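Local coordinates for sweet protein mabinlin-2 chain B (Capparis masaikai, PDB 2DS2) that serves as the large chain of a heat-stable 2S seed storage albumin that elicits a sweet taste and acts as a nutrient reservoir, at residues Leu14-Arg27 against Pro56-Arg70. Residues are numbered along the deposited sequence; the frame is centred on the assembly and turned at random.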
# COMPACT_ATOMS: atom_id res chain seq x y z
N LEU B 14 -8.26 1.36 3.78
CA LEU B 14 -7.69 0.12 4.27
C LEU B 14 -8.54 -0.48 5.40
O LEU B 14 -8.59 -1.70 5.57
CB LEU B 14 -6.25 0.36 4.76
CG LEU B 14 -5.27 -0.81 4.74
CD1 LEU B 14 -5.17 -1.36 3.32
CD2 LEU B 14 -3.91 -0.35 5.22
N ARG B 15 -9.23 0.38 6.15
CA ARG B 15 -10.07 -0.11 7.24
C ARG B 15 -11.39 -0.70 6.77
O ARG B 15 -12.09 -1.35 7.54
CB ARG B 15 -10.34 1.00 8.26
CG ARG B 15 -9.10 1.44 9.01
CD ARG B 15 -9.43 2.42 10.13
NE ARG B 15 -8.20 2.95 10.73
CZ ARG B 15 -7.72 4.17 10.50
NH1 ARG B 15 -8.36 5.00 9.69
NH2 ARG B 15 -6.58 4.54 11.07
N GLN B 16 -11.73 -0.49 5.50
CA GLN B 16 -12.97 -1.02 4.96
C GLN B 16 -12.82 -2.38 4.29
O GLN B 16 -13.81 -3.06 4.03
CB GLN B 16 -13.57 -0.04 3.95
CG GLN B 16 -13.85 1.33 4.52
CD GLN B 16 -14.54 2.22 3.51
OE1 GLN B 16 -15.65 1.91 3.07
NE2 GLN B 16 -13.89 3.31 3.14
N VAL B 17 -11.58 -2.77 3.99
CA VAL B 17 -11.35 -4.06 3.36
C VAL B 17 -11.31 -5.16 4.42
O VAL B 17 -10.95 -4.91 5.57
CB VAL B 17 -10.02 -4.09 2.57
CG1 VAL B 17 -10.00 -2.98 1.53
CG2 VAL B 17 -8.85 -3.95 3.52
N ASP B 18 -11.68 -6.38 4.03
CA ASP B 18 -11.65 -7.50 4.96
C ASP B 18 -10.23 -7.65 5.49
O ASP B 18 -9.27 -7.57 4.73
CB ASP B 18 -12.08 -8.79 4.25
CG ASP B 18 -13.59 -8.94 4.17
OD1 ASP B 18 -14.27 -8.00 3.72
OD2 ASP B 18 -14.09 -10.02 4.56
N ARG B 19 -10.10 -7.87 6.80
CA ARG B 19 -8.79 -8.01 7.42
C ARG B 19 -7.88 -8.99 6.69
O ARG B 19 -6.68 -8.73 6.55
CB ARG B 19 -8.95 -8.40 8.90
CG ARG B 19 -9.78 -7.40 9.69
CD ARG B 19 -9.86 -7.70 11.18
NE ARG B 19 -8.90 -6.91 11.95
CZ ARG B 19 -7.59 -7.15 12.01
NH1 ARG B 19 -7.07 -8.16 11.34
NH2 ARG B 19 -6.81 -6.36 12.74
N PRO B 20 -8.42 -10.13 6.23
CA PRO B 20 -7.55 -11.08 5.52
C PRO B 20 -7.12 -10.57 4.15
O PRO B 20 -6.24 -11.15 3.51
CB PRO B 20 -8.41 -12.35 5.45
CG PRO B 20 -9.81 -11.81 5.44
CD PRO B 20 -9.74 -10.72 6.48
N CYS B 21 -7.74 -9.50 3.69
CA CYS B 21 -7.40 -8.91 2.39
C CYS B 21 -6.48 -7.71 2.52
O CYS B 21 -6.03 -7.16 1.52
CB CYS B 21 -8.66 -8.47 1.65
SG CYS B 21 -9.58 -9.80 0.83
N VAL B 22 -6.20 -7.29 3.75
CA VAL B 22 -5.35 -6.14 3.96
C VAL B 22 -4.00 -6.25 3.25
O VAL B 22 -3.64 -5.37 2.46
CB VAL B 22 -5.13 -5.87 5.47
CG1 VAL B 22 -4.03 -4.84 5.66
CG2 VAL B 22 -6.42 -5.36 6.10
N CYS B 23 -3.24 -7.30 3.52
CA CYS B 23 -1.95 -7.41 2.85
C CYS B 23 -2.09 -7.62 1.35
O CYS B 23 -1.37 -6.99 0.57
CB CYS B 23 -1.10 -8.51 3.49
SG CYS B 23 -0.48 -8.02 5.14
N PRO B 24 -3.01 -8.49 0.92
CA PRO B 24 -3.14 -8.66 -0.53
C PRO B 24 -3.48 -7.37 -1.29
O PRO B 24 -2.98 -7.16 -2.40
CB PRO B 24 -4.20 -9.76 -0.68
CG PRO B 24 -4.83 -9.88 0.68
CD PRO B 24 -3.73 -9.55 1.64
N VAL B 25 -4.31 -6.50 -0.72
CA VAL B 25 -4.62 -5.26 -1.44
C VAL B 25 -3.44 -4.30 -1.39
O VAL B 25 -3.24 -3.52 -2.32
CB VAL B 25 -5.89 -4.54 -0.90
CG1 VAL B 25 -7.09 -5.48 -0.97
CG2 VAL B 25 -5.66 -4.01 0.51
N LEU B 26 -2.66 -4.35 -0.31
CA LEU B 26 -1.49 -3.48 -0.21
C LEU B 26 -0.42 -3.94 -1.20
O LEU B 26 0.33 -3.13 -1.75
CB LEU B 26 -0.93 -3.47 1.22
CG LEU B 26 -1.72 -2.57 2.18
CD1 LEU B 26 -1.22 -2.74 3.62
CD2 LEU B 26 -1.55 -1.12 1.74
N ARG B 27 -0.34 -5.25 -1.42
CA ARG B 27 0.62 -5.77 -2.38
C ARG B 27 0.24 -5.21 -3.75
O ARG B 27 1.09 -4.79 -4.53
CB ARG B 27 0.57 -7.29 -2.40
CG ARG B 27 1.60 -7.95 -3.31
CD ARG B 27 3.00 -7.74 -2.78
NE ARG B 27 3.97 -8.62 -3.42
CZ ARG B 27 4.22 -8.62 -4.73
NH1 ARG B 27 3.58 -7.79 -5.53
NH2 ARG B 27 5.12 -9.46 -5.23
N PRO B 56 -0.25 -1.37 7.53
CA PRO B 56 -1.19 -1.87 8.54
C PRO B 56 -0.89 -1.28 9.92
O PRO B 56 -1.80 -0.97 10.69
CB PRO B 56 -0.98 -3.38 8.49
CG PRO B 56 -0.61 -3.60 7.05
CD PRO B 56 0.38 -2.49 6.81
N ASN B 57 0.40 -1.12 10.23
CA ASN B 57 0.81 -0.56 11.51
C ASN B 57 0.65 0.96 11.53
O ASN B 57 0.19 1.52 12.52
CB ASN B 57 2.27 -0.93 11.80
CG ASN B 57 2.45 -2.41 12.04
OD1 ASN B 57 1.65 -3.05 12.73
ND2 ASN B 57 3.53 -2.97 11.50
N ILE B 58 1.02 1.61 10.44
CA ILE B 58 0.91 3.06 10.33
C ILE B 58 -0.54 3.49 10.49
O ILE B 58 -0.82 4.56 11.03
CB ILE B 58 1.42 3.55 8.96
CG1 ILE B 58 2.90 3.18 8.79
CG2 ILE B 58 1.23 5.06 8.85
CD1 ILE B 58 3.47 3.57 7.45
N CYS B 59 -1.45 2.65 10.01
CA CYS B 59 -2.88 2.93 10.07
C CYS B 59 -3.51 2.43 11.36
O CYS B 59 -4.69 2.66 11.61
CB CYS B 59 -3.59 2.27 8.89
SG CYS B 59 -3.25 3.06 7.29
N ASN B 60 -2.72 1.73 12.16
CA ASN B 60 -3.18 1.19 13.43
C ASN B 60 -4.31 0.17 13.27
O ASN B 60 -5.27 0.17 14.04
CB ASN B 60 -3.60 2.31 14.37
CG ASN B 60 -2.42 3.21 14.76
OD1 ASN B 60 -1.35 2.72 15.13
ND2 ASN B 60 -2.62 4.52 14.68
N ILE B 61 -4.18 -0.69 12.27
CA ILE B 61 -5.16 -1.74 12.04
C ILE B 61 -4.87 -2.76 13.14
O ILE B 61 -3.77 -3.31 13.21
CB ILE B 61 -4.96 -2.42 10.67
CG1 ILE B 61 -5.00 -1.37 9.55
CG2 ILE B 61 -6.02 -3.48 10.45
CD1 ILE B 61 -6.30 -0.59 9.49
N PRO B 62 -5.85 -3.03 14.02
CA PRO B 62 -5.76 -3.96 15.14
C PRO B 62 -4.68 -5.04 15.12
O PRO B 62 -3.51 -4.76 15.41
CB PRO B 62 -7.17 -4.54 15.20
CG PRO B 62 -7.98 -3.31 14.97
CD PRO B 62 -7.25 -2.60 13.83
N ASN B 63 -5.06 -6.28 14.81
CA ASN B 63 -4.11 -7.38 14.81
C ASN B 63 -3.45 -7.70 13.48
O ASN B 63 -3.58 -8.80 12.96
CB ASN B 63 -4.79 -8.64 15.35
CG ASN B 63 -5.10 -8.55 16.82
OD1 ASN B 63 -4.19 -8.54 17.66
ND2 ASN B 63 -6.38 -8.47 17.16
N ILE B 64 -2.73 -6.73 12.93
CA ILE B 64 -2.03 -6.91 11.67
C ILE B 64 -0.73 -6.13 11.72
O ILE B 64 -0.74 -4.91 11.92
CB ILE B 64 -2.86 -6.41 10.46
CG1 ILE B 64 -4.21 -7.12 10.43
CG2 ILE B 64 -2.11 -6.68 9.16
CD1 ILE B 64 -5.12 -6.64 9.32
N GLY B 65 0.38 -6.82 11.54
CA GLY B 65 1.66 -6.15 11.55
C GLY B 65 2.11 -5.89 10.13
O GLY B 65 1.32 -5.97 9.19
N ALA B 66 3.39 -5.58 9.97
CA ALA B 66 3.95 -5.32 8.65
C ALA B 66 3.76 -6.54 7.75
O ALA B 66 4.03 -7.67 8.17
CB ALA B 66 5.42 -4.97 8.76
N CYS B 67 3.28 -6.31 6.53
CA CYS B 67 3.07 -7.40 5.58
C CYS B 67 4.42 -7.88 5.09
O CYS B 67 5.24 -7.10 4.62
CB CYS B 67 2.24 -6.91 4.38
SG CYS B 67 0.57 -6.32 4.78
N PRO B 68 4.68 -9.19 5.20
CA PRO B 68 5.97 -9.71 4.75
C PRO B 68 6.02 -10.05 3.26
O PRO B 68 6.87 -10.84 2.85
CB PRO B 68 6.16 -10.93 5.63
CG PRO B 68 4.77 -11.47 5.72
CD PRO B 68 3.95 -10.21 5.98
N PHE B 69 5.13 -9.47 2.46
CA PHE B 69 5.14 -9.79 1.03
C PHE B 69 6.41 -9.34 0.33
O PHE B 69 6.97 -8.28 0.62
CB PHE B 69 3.89 -9.24 0.31
CG PHE B 69 3.63 -7.77 0.51
CD1 PHE B 69 4.56 -6.81 0.12
CD2 PHE B 69 2.41 -7.34 1.03
CE1 PHE B 69 4.28 -5.45 0.24
CE2 PHE B 69 2.12 -5.98 1.16
CZ PHE B 69 3.05 -5.04 0.76
N ARG B 70 6.86 -10.18 -0.60
CA ARG B 70 8.08 -9.95 -1.37
C ARG B 70 7.95 -8.82 -2.40
O ARG B 70 6.85 -8.44 -2.79
CB ARG B 70 8.49 -11.25 -2.08
CG ARG B 70 7.31 -12.12 -2.52
CD ARG B 70 6.73 -12.90 -1.35
NE ARG B 70 5.44 -13.52 -1.66
CZ ARG B 70 4.32 -12.84 -1.86
NH1 ARG B 70 4.32 -11.51 -1.80
NH2 ARG B 70 3.19 -13.48 -2.13
O HOH W 1 -7.74 1.52 12.86
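Arg27, on helix 22-36, sets its CD over one face of Phe69 in the C-terminal tail of the larger chain of a two-chain 2S albumin, part of a helical, disulfide-linked fold of the prolamin superfamily. Arg27 CD sits 3.7 Å from the Phe69 ring centroid, a CH-pi contact; CG anti to the backbone N (chi1 -176°) and a bend at chi2 bring it there. Leu26 CB meets the ring edge, 4.0 Å from Phe69 CE2, while Ala52 and Arg53 of helix 42-58 also touch the Phe69 side chain. With an alanine in place of Phe69, Arg27 CD would probably lose the ring face beneath it and a gap would open beside Leu26. One turn back, the Cys23-Cys67 disulfide ties the tail covalently to the helix. Arg19, bent at chi3, reaches the Ile61-Ile64 loop: its guanidinium takes Ile61 CG2 over one face, 3.8 Å from NH2, and Pro62 CB at its edge. Ile64 CG1 lies 3.2 Å from Arg19 NH1, and Ile64 CD1 meets Val22 CG2 tip to tip at 3.7 Å. At the Schellman motif that ends helix 42-58, with Asn60 at positive phi, Arg15 NH2 donates a bent hydrogen bond (140°) to Cys59 O at 2.7 Å, and a water accepts from Arg15 NE and donates to Asn60 O.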